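Local coordinates for cell death abnormality protein 2 (Caenorhabditis elegans, PDB 3QWX) that serves as a Crk-family SH2-SH3 signalling adaptor required for cell migration and for the engulfment of cell corpses, at residues K115-K126 with F137-K148. Numbering follows the deposited sequence.
Sequences KPIIEVVVGTFK and FEQGERLEILSK
Strands 119-123 and 142-147 run antiparallel, their axes 4.7 Å apart at closest approach, with Val121 and Leu143 as a hydrogen-bonded pair: Val121 N lies 3.0 Å from Leu143 O and Leu143 N 2.9 Å from Val121 O. At one end Ile118 and Glu119 together face Ile145 in a classic beta bulge, Ile118 N donating a hydrogen bond to Ile145 O while Ile145 N bonds Glu119 O. Beyond it a water bridges the carbonyls of Pro116 and Leu146. At the other end Gly123 O accepts from Gly140 N (2.7 Å), Gly140 being part of the type II turn Glu138-Glu141.

On the inner face Val121 meets Ile145 at about a right angle, CG1 lying 3.8 Å from Ile145 CG1, while CG2 touches Ile145 CD1 and Leu143 CB. The Phe137 ring, with Leu143 CD1 over one face, brings CE2 to 3.6 Å from Gly123 CA; Val166 and Val171 continue this core. The Glu119 side chain crosses that of Lys148 at about a right angle; Lys148 NZ forms a salt bridge with Glu119 OE2 whose hydrogen bond is weak (3.3 Å), and Lys148 also makes a cation-pi contact with Trp154.

Across the sheet, Val120 CG1 sits over one face of the Arg142 guanidinium. Arg142 reaches there because CG is anti to the backbone N (chi1 -180°) and the chain stays extended to NE; NH1 then meets Glu144 OE2 in the guanidinium plane. The other oxygen, Glu144 OE1, pairs with Arg157, and Ile117 CD1 packs 3.5 Å from Glu144 CD. Farther along, Gln139 NE2 donates almost straight (176°) to Thr124 O, approaching from above the carbonyl plane.

The excursion between the paired segments corresponds to the RT loop, and the antiparallel pairing belongs to the small beta barrel of the first SH3 domain.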
ATOM      1  N   LYS A 115       0.710  -8.739   1.928  1.00 22.83           N
ATOM      2  CA  LYS A 115      -0.061  -9.954   1.706  1.00 18.10           C
ATOM      3  C   LYS A 115       0.868 -11.153   1.619  1.00 19.54           C
ATOM      4  O   LYS A 115       1.987 -11.030   1.124  1.00 19.82           O
ATOM      5  CB  LYS A 115      -0.873  -9.843   0.419  1.00 20.25           C
ATOM      6  CG  LYS A 115      -1.841  -8.665   0.394  1.00 20.22           C
ATOM      7  CD  LYS A 115      -2.638  -8.657  -0.892  1.00 23.10           C
ATOM      8  CE  LYS A 115      -3.536  -7.430  -0.987  1.00 29.72           C
ATOM      9  NZ  LYS A 115      -4.468  -7.499  -2.147  1.00 26.53           N
ATOM     10  N   PRO A 116       0.404 -12.319   2.105  1.00 21.74           N
ATOM     11  CA  PRO A 116       1.159 -13.580   2.059  1.00 23.96           C
ATOM     12  C   PRO A 116       1.339 -14.073   0.619  1.00 19.94           C
ATOM     13  O   PRO A 116       0.534 -13.760  -0.257  1.00 22.59           O
ATOM     14  CB  PRO A 116       0.265 -14.563   2.826  1.00 24.52           C
ATOM     15  CG  PRO A 116      -0.744 -13.718   3.545  1.00 28.45           C
ATOM     16  CD  PRO A 116      -0.909 -12.479   2.759  1.00 24.22           C
ATOM     17  N   ILE A 117       2.390 -14.849   0.399  1.00 20.78           N
ATOM     18  CA  ILE A 117       2.725 -15.348  -0.930  1.00 23.24           C
ATOM     19  C   ILE A 117       2.014 -16.674  -1.175  1.00 24.00           C
ATOM     20  O   ILE A 117       2.155 -17.615  -0.393  1.00 21.58           O
ATOM     21  CB  ILE A 117       4.247 -15.548  -1.064  1.00 20.53           C
ATOM     22  CG1 ILE A 117       4.981 -14.227  -0.761  1.00 21.15           C
ATOM     23  CG2 ILE A 117       4.599 -16.123  -2.441  1.00 22.03           C
ATOM     24  CD1 ILE A 117       6.459 -14.391  -0.379  1.00 22.93           C
ATOM     25  N   ILE A 118       1.239 -16.735  -2.253  1.00 21.75           N
ATOM     26  CA  ILE A 118       0.576 -17.970  -2.655  1.00 23.60           C
ATOM     27  C   ILE A 118       1.565 -18.883  -3.374  1.00 27.40           C
ATOM     28  O   ILE A 118       1.641 -20.073  -3.096  1.00 26.41           O
ATOM     29  CB  ILE A 118      -0.634 -17.678  -3.564  1.00 24.95           C
ATOM     30  CG1 ILE A 118      -1.748 -17.032  -2.745  1.00 27.01           C
ATOM     31  CG2 ILE A 118      -1.136 -18.949  -4.209  1.00 29.18           C
ATOM     32  CD1 ILE A 118      -2.822 -16.390  -3.580  1.00 28.33           C
ATOM     33  N   GLU A 119       2.322 -18.325  -4.311  1.00 20.76           N
ATOM     34  CA  GLU A 119       3.395 -19.091  -4.932  1.00 24.13           C
ATOM     35  C   GLU A 119       4.426 -18.182  -5.591  1.00 23.46           C
ATOM     36  O   GLU A 119       4.161 -17.000  -5.828  1.00 20.88           O
ATOM     37  CB  GLU A 119       2.838 -20.100  -5.939  1.00 29.74           C
ATOM     38  CG  GLU A 119       2.041 -19.492  -7.067  1.00 25.63           C
ATOM     39  CD  GLU A 119       1.496 -20.551  -8.017  1.00 36.44           C
ATOM     40  OE1 GLU A 119       1.283 -21.700  -7.568  1.00 43.10           O
ATOM     41  OE2 GLU A 119       1.289 -20.235  -9.211  1.00 37.37           O
ATOM     42  N   VAL A 120       5.601 -18.740  -5.865  1.00 20.55           N
ATOM     43  CA  VAL A 120       6.666 -18.028  -6.556  1.00 24.25           C
ATOM     44  C   VAL A 120       6.714 -18.473  -8.014  1.00 25.62           C
ATOM     45  O   VAL A 120       6.718 -19.670  -8.311  1.00 26.99           O
ATOM     46  CB  VAL A 120       8.046 -18.269  -5.889  1.00 26.10           C
ATOM     47  CG1 VAL A 120       9.135 -17.484  -6.603  1.00 25.45           C
ATOM     48  CG2 VAL A 120       7.999 -17.891  -4.416  1.00 25.58           C
ATOM     49  N   VAL A 121       6.746 -17.502  -8.920  1.00 25.16           N
ATOM     50  CA  VAL A 121       6.715 -17.783 -10.346  1.00 22.88           C
ATOM     51  C   VAL A 121       7.825 -17.009 -11.028  1.00 22.86           C
ATOM     52  O   VAL A 121       8.398 -16.088 -10.443  1.00 19.20           O
ATOM     53  CB  VAL A 121       5.360 -17.367 -10.982  1.00 22.88           C
ATOM     54  CG1 VAL A 121       4.209 -18.164 -10.379  1.00 20.81           C
ATOM     55  CG2 VAL A 121       5.123 -15.861 -10.810  1.00 18.20           C
ATOM     56  N   VAL A 122       8.141 -17.395 -12.260  1.00 23.36           N
ATOM     57  CA  VAL A 122       9.013 -16.588 -13.100  1.00 21.76           C
ATOM     58  C   VAL A 122       8.304 -16.263 -14.407  1.00 22.73           C
ATOM     59  O   VAL A 122       7.522 -17.076 -14.921  1.00 21.64           O
ATOM     60  CB  VAL A 122      10.387 -17.270 -13.385  1.00 27.18           C
ATOM     61  CG1 VAL A 122      11.091 -17.607 -12.075  1.00 25.57           C
ATOM     62  CG2 VAL A 122      10.205 -18.512 -14.233  1.00 28.70           C
ATOM     63  N   GLY A 123       8.581 -15.072 -14.934  1.00 20.30           N
ATOM     64  CA  GLY A 123       8.007 -14.634 -16.192  1.00 21.20           C
ATOM     65  C   GLY A 123       8.473 -15.543 -17.314  1.00 20.03           C
ATOM     66  O   GLY A 123       9.667 -15.796 -17.457  1.00 20.29           O
ATOM     67  N   THR A 124       7.536 -16.057 -18.099  1.00 20.07           N
ATOM     68  CA  THR A 124       7.893 -16.936 -19.215  1.00 24.15           C
ATOM     69  C   THR A 124       7.983 -16.119 -20.510  1.00 28.77           C
ATOM     70  O   THR A 124       8.610 -16.531 -21.487  1.00 24.81           O
ATOM     71  CB  THR A 124       6.894 -18.092 -19.388  1.00 24.22           C
ATOM     72  OG1 THR A 124       5.581 -17.561 -19.579  1.00 31.17           O
ATOM     73  CG2 THR A 124       6.898 -18.995 -18.166  1.00 27.76           C
ATOM     74  N   PHE A 125       7.343 -14.955 -20.503  1.00 25.54           N
ATOM     75  CA  PHE A 125       7.432 -14.009 -21.604  1.00 25.21           C
ATOM     76  C   PHE A 125       7.505 -12.611 -20.998  1.00 24.39           C
ATOM     77  O   PHE A 125       7.156 -12.414 -19.833  1.00 24.64           O
ATOM     78  CB  PHE A 125       6.208 -14.119 -22.527  1.00 29.59           C
ATOM     79  CG  PHE A 125       5.979 -15.503 -23.091  1.00 32.76           C
ATOM     80  CD1 PHE A 125       5.121 -16.389 -22.460  1.00 32.31           C
ATOM     81  CD2 PHE A 125       6.617 -15.908 -24.258  1.00 35.51           C
ATOM     82  CE1 PHE A 125       4.911 -17.660 -22.968  1.00 36.47           C
ATOM     83  CE2 PHE A 125       6.417 -17.176 -24.772  1.00 38.47           C
ATOM     84  CZ  PHE A 125       5.561 -18.056 -24.124  1.00 41.82           C
ATOM     85  N   LYS A 126       7.962 -11.638 -21.775  1.00 24.10           N
ATOM     86  CA  LYS A 126       7.951 -10.258 -21.312  1.00 25.11           C
ATOM     87  C   LYS A 126       6.517  -9.716 -21.311  1.00 22.52           C
ATOM     88  O   LYS A 126       5.715 -10.034 -22.189  1.00 22.19           O
ATOM     89  CB  LYS A 126       8.874  -9.375 -22.166  1.00 22.63           C
ATOM     90  CG  LYS A 126       8.141  -8.515 -23.179  1.00 26.50           C
ATOM     91  CD  LYS A 126       9.073  -7.542 -23.892  1.00 27.59           C
ATOM     92  CE  LYS A 126       8.503  -7.176 -25.262  1.00 27.05           C
ATOM     93  NZ  LYS A 126       9.406  -6.285 -26.056  1.00 31.87           N
ATOM     94  N   PHE A 137       6.608  -6.844 -16.399  1.00 18.48           N
ATOM     95  CA  PHE A 137       7.772  -7.600 -15.969  1.00 16.87           C
ATOM     96  C   PHE A 137       8.569  -8.124 -17.151  1.00 19.41           C
ATOM     97  O   PHE A 137       8.103  -8.109 -18.303  1.00 20.48           O
ATOM     98  CB  PHE A 137       7.387  -8.746 -15.017  1.00 16.16           C
ATOM     99  CG  PHE A 137       6.392  -9.716 -15.588  1.00 18.81           C
ATOM    100  CD1 PHE A 137       5.032  -9.526 -15.395  1.00 18.13           C
ATOM    101  CD2 PHE A 137       6.814 -10.835 -16.286  1.00 19.10           C
ATOM    102  CE1 PHE A 137       4.111 -10.416 -15.909  1.00 18.95           C
ATOM    103  CE2 PHE A 137       5.896 -11.735 -16.815  1.00 17.55           C
ATOM    104  CZ  PHE A 137       4.548 -11.530 -16.625  1.00 19.30           C
ATOM    105  N   GLU A 138       9.772  -8.595 -16.850  1.00 19.17           N
ATOM    106  CA  GLU A 138      10.692  -9.094 -17.866  1.00 19.99           C
ATOM    107  C   GLU A 138      10.597 -10.619 -17.954  1.00 19.28           C
ATOM    108  O   GLU A 138      10.167 -11.273 -17.008  1.00 16.42           O
ATOM    109  CB  GLU A 138      12.127  -8.661 -17.533  1.00 19.15           C
ATOM    110  CG  GLU A 138      12.373  -7.141 -17.616  1.00 19.02           C
ATOM    111  CD  GLU A 138      13.755  -6.751 -17.123  1.00 25.86           C
ATOM    112  OE1 GLU A 138      14.720  -7.450 -17.481  1.00 30.62           O
ATOM    113  OE2 GLU A 138      13.882  -5.764 -16.364  1.00 25.58           O
ATOM    114  N   GLN A 139      10.979 -11.188 -19.091  1.00 20.01           N
ATOM    115  CA  GLN A 139      11.017 -12.635 -19.192  1.00 18.33           C
ATOM    116  C   GLN A 139      12.083 -13.106 -18.220  1.00 21.16           C
ATOM    117  O   GLN A 139      13.159 -12.520 -18.153  1.00 17.62           O
ATOM    118  CB  GLN A 139      11.383 -13.090 -20.599  1.00 21.01           C
ATOM    119  CG  GLN A 139      11.485 -14.603 -20.733  1.00 22.04           C
ATOM    120  CD  GLN A 139      11.749 -15.025 -22.159  1.00 27.14           C
ATOM    121  OE1 GLN A 139      12.776 -14.668 -22.737  1.00 26.78           O
ATOM    122  NE2 GLN A 139      10.813 -15.774 -22.745  1.00 28.06           N
ATOM    123  N   GLY A 140      11.772 -14.154 -17.464  1.00 20.84           N
ATOM    124  CA  GLY A 140      12.704 -14.683 -16.483  1.00 21.99           C
ATOM    125  C   GLY A 140      12.628 -13.992 -15.132  1.00 21.34           C
ATOM    126  O   GLY A 140      13.316 -14.393 -14.197  1.00 22.65           O
ATOM    127  N   GLU A 141      11.793 -12.961 -15.013  1.00 21.06           N
ATOM    128  CA  GLU A 141      11.720 -12.207 -13.762  1.00 20.21           C
ATOM    129  C   GLU A 141      10.948 -12.944 -12.672  1.00 20.53           C
ATOM    130  O   GLU A 141       9.872 -13.488 -12.921  1.00 20.30           O
ATOM    131  CB  GLU A 141      11.130 -10.807 -13.980  1.00 21.24           C
ATOM    132  CG  GLU A 141      11.129  -9.945 -12.709  1.00 18.22           C
ATOM    133  CD  GLU A 141      10.683  -8.515 -12.957  1.00 21.28           C
ATOM    134  OE1 GLU A 141      10.627  -8.089 -14.132  1.00 21.55           O
ATOM    135  OE2 GLU A 141      10.372  -7.813 -11.972  1.00 20.72           O
ATOM    136  N   ARG A 142      11.500 -12.938 -11.459  1.00 17.74           N
ATOM    137  CA  ARG A 142      10.893 -13.626 -10.319  1.00 18.49           C
ATOM    138  C   ARG A 142       9.776 -12.787  -9.703  1.00 15.69           C
ATOM    139  O   ARG A 142       9.968 -11.621  -9.400  1.00 19.51           O
ATOM    140  CB  ARG A 142      11.965 -13.932  -9.266  1.00 21.61           C
ATOM    141  CG  ARG A 142      11.454 -14.656  -8.022  1.00 25.62           C
ATOM    142  CD  ARG A 142      12.529 -14.683  -6.921  1.00 28.72           C
ATOM    143  NE  ARG A 142      12.131 -15.444  -5.731  1.00 32.08           N
ATOM    144  CZ  ARG A 142      11.321 -14.996  -4.771  1.00 31.41           C
ATOM    145  NH1 ARG A 142      10.780 -13.787  -4.852  1.00 26.23           N
ATOM    146  NH2 ARG A 142      11.045 -15.768  -3.720  1.00 29.63           N
ATOM    147  N   LEU A 143       8.596 -13.372  -9.542  1.00 18.81           N
ATOM    148  CA  LEU A 143       7.480 -12.637  -8.969  1.00 19.72           C
ATOM    149  C   LEU A 143       6.833 -13.474  -7.890  1.00 19.59           C
ATOM    150  O   LEU A 143       6.995 -14.694  -7.836  1.00 19.94           O
ATOM    151  CB  LEU A 143       6.440 -12.290 -10.031  1.00 17.82           C
ATOM    152  CG  LEU A 143       6.912 -11.506 -11.263  1.00 20.36           C
ATOM    153  CD1 LEU A 143       5.823 -11.509 -12.306  1.00 18.79           C
ATOM    154  CD2 LEU A 143       7.326 -10.057 -10.904  1.00 16.86           C
ATOM    155  N   GLU A 144       6.102 -12.796  -7.028  1.00 19.89           N
ATOM    156  CA  GLU A 144       5.367 -13.453  -5.963  1.00 20.81           C
ATOM    157  C   GLU A 144       3.896 -13.231  -6.227  1.00 17.56           C
ATOM    158  O   GLU A 144       3.438 -12.095  -6.352  1.00 17.06           O
ATOM    159  CB  GLU A 144       5.784 -12.881  -4.600  1.00 17.37           C
ATOM    160  CG  GLU A 144       7.154 -13.386  -4.164  1.00 21.26           C
ATOM    161  CD  GLU A 144       7.770 -12.572  -3.023  1.00 24.86           C
ATOM    162  OE1 GLU A 144       7.123 -11.622  -2.556  1.00 20.88           O
ATOM    163  OE2 GLU A 144       8.911 -12.883  -2.615  1.00 22.32           O
ATOM    164  N   ILE A 145       3.159 -14.328  -6.321  1.00 16.97           N
ATOM    165  CA  ILE A 145       1.728 -14.268  -6.557  1.00 17.17           C
ATOM    166  C   ILE A 145       0.971 -14.121  -5.241  1.00 18.40           C
ATOM    167  O   ILE A 145       1.119 -14.941  -4.342  1.00 17.58           O
ATOM    168  CB  ILE A 145       1.249 -15.527  -7.309  1.00 18.31           C
ATOM    169  CG1 ILE A 145       2.007 -15.672  -8.635  1.00 17.98           C
ATOM    170  CG2 ILE A 145      -0.253 -15.488  -7.548  1.00 18.27           C
ATOM    171  CD1 ILE A 145       1.833 -14.506  -9.603  1.00 18.44           C
ATOM    172  N   LEU A 146       0.147 -13.079  -5.153  1.00 16.23           N
ATOM    173  CA  LEU A 146      -0.584 -12.755  -3.933  1.00 18.34           C
ATOM    174  C   LEU A 146      -2.044 -13.151  -4.013  1.00 23.53           C
ATOM    175  O   LEU A 146      -2.720 -13.284  -2.990  1.00 21.86           O
ATOM    176  CB  LEU A 146      -0.532 -11.245  -3.669  1.00 21.08           C
ATOM    177  CG  LEU A 146       0.706 -10.583  -3.059  1.00 24.36           C
ATOM    178  CD1 LEU A 146       1.921 -11.472  -3.057  1.00 19.73           C
ATOM    179  CD2 LEU A 146       0.981  -9.269  -3.744  1.00 25.15           C
ATOM    180  N   SER A 147      -2.550 -13.303  -5.227  1.00 17.53           N
ATOM    181  CA  SER A 147      -3.950 -13.644  -5.379  1.00 24.22           C
ATOM    182  C   SER A 147      -4.207 -14.241  -6.738  1.00 23.17           C
ATOM    183  O   SER A 147      -3.748 -13.710  -7.751  1.00 17.64           O
ATOM    184  CB  SER A 147      -4.836 -12.414  -5.193  1.00 22.96           C
ATOM    185  OG  SER A 147      -6.193 -12.807  -5.181  1.00 31.81           O
ATOM    186  N   LYS A 148      -4.930 -15.355  -6.757  1.00 22.65           N
ATOM    187  CA  LYS A 148      -5.395 -15.914  -8.021  1.00 25.03           C
ATOM    188  C   LYS A 148      -6.832 -15.488  -8.322  1.00 28.50           C
ATOM    189  O   LYS A 148      -7.751 -16.303  -8.349  1.00 26.39           O
ATOM    190  CB  LYS A 148      -5.210 -17.426  -8.039  1.00 26.79           C
ATOM    191  CG  LYS A 148      -3.748 -17.801  -8.125  1.00 24.21           C
ATOM    192  CD  LYS A 148      -3.541 -19.298  -8.226  1.00 29.53           C
ATOM    193  CE  LYS A 148      -2.068 -19.603  -8.457  1.00 27.66           C
ATOM    194  NZ  LYS A 148      -1.839 -21.040  -8.731  1.00 31.20           N
TER
HETATM  195  O   HOH W   1      -2.153 -13.341  -0.468  1.00 18.21           O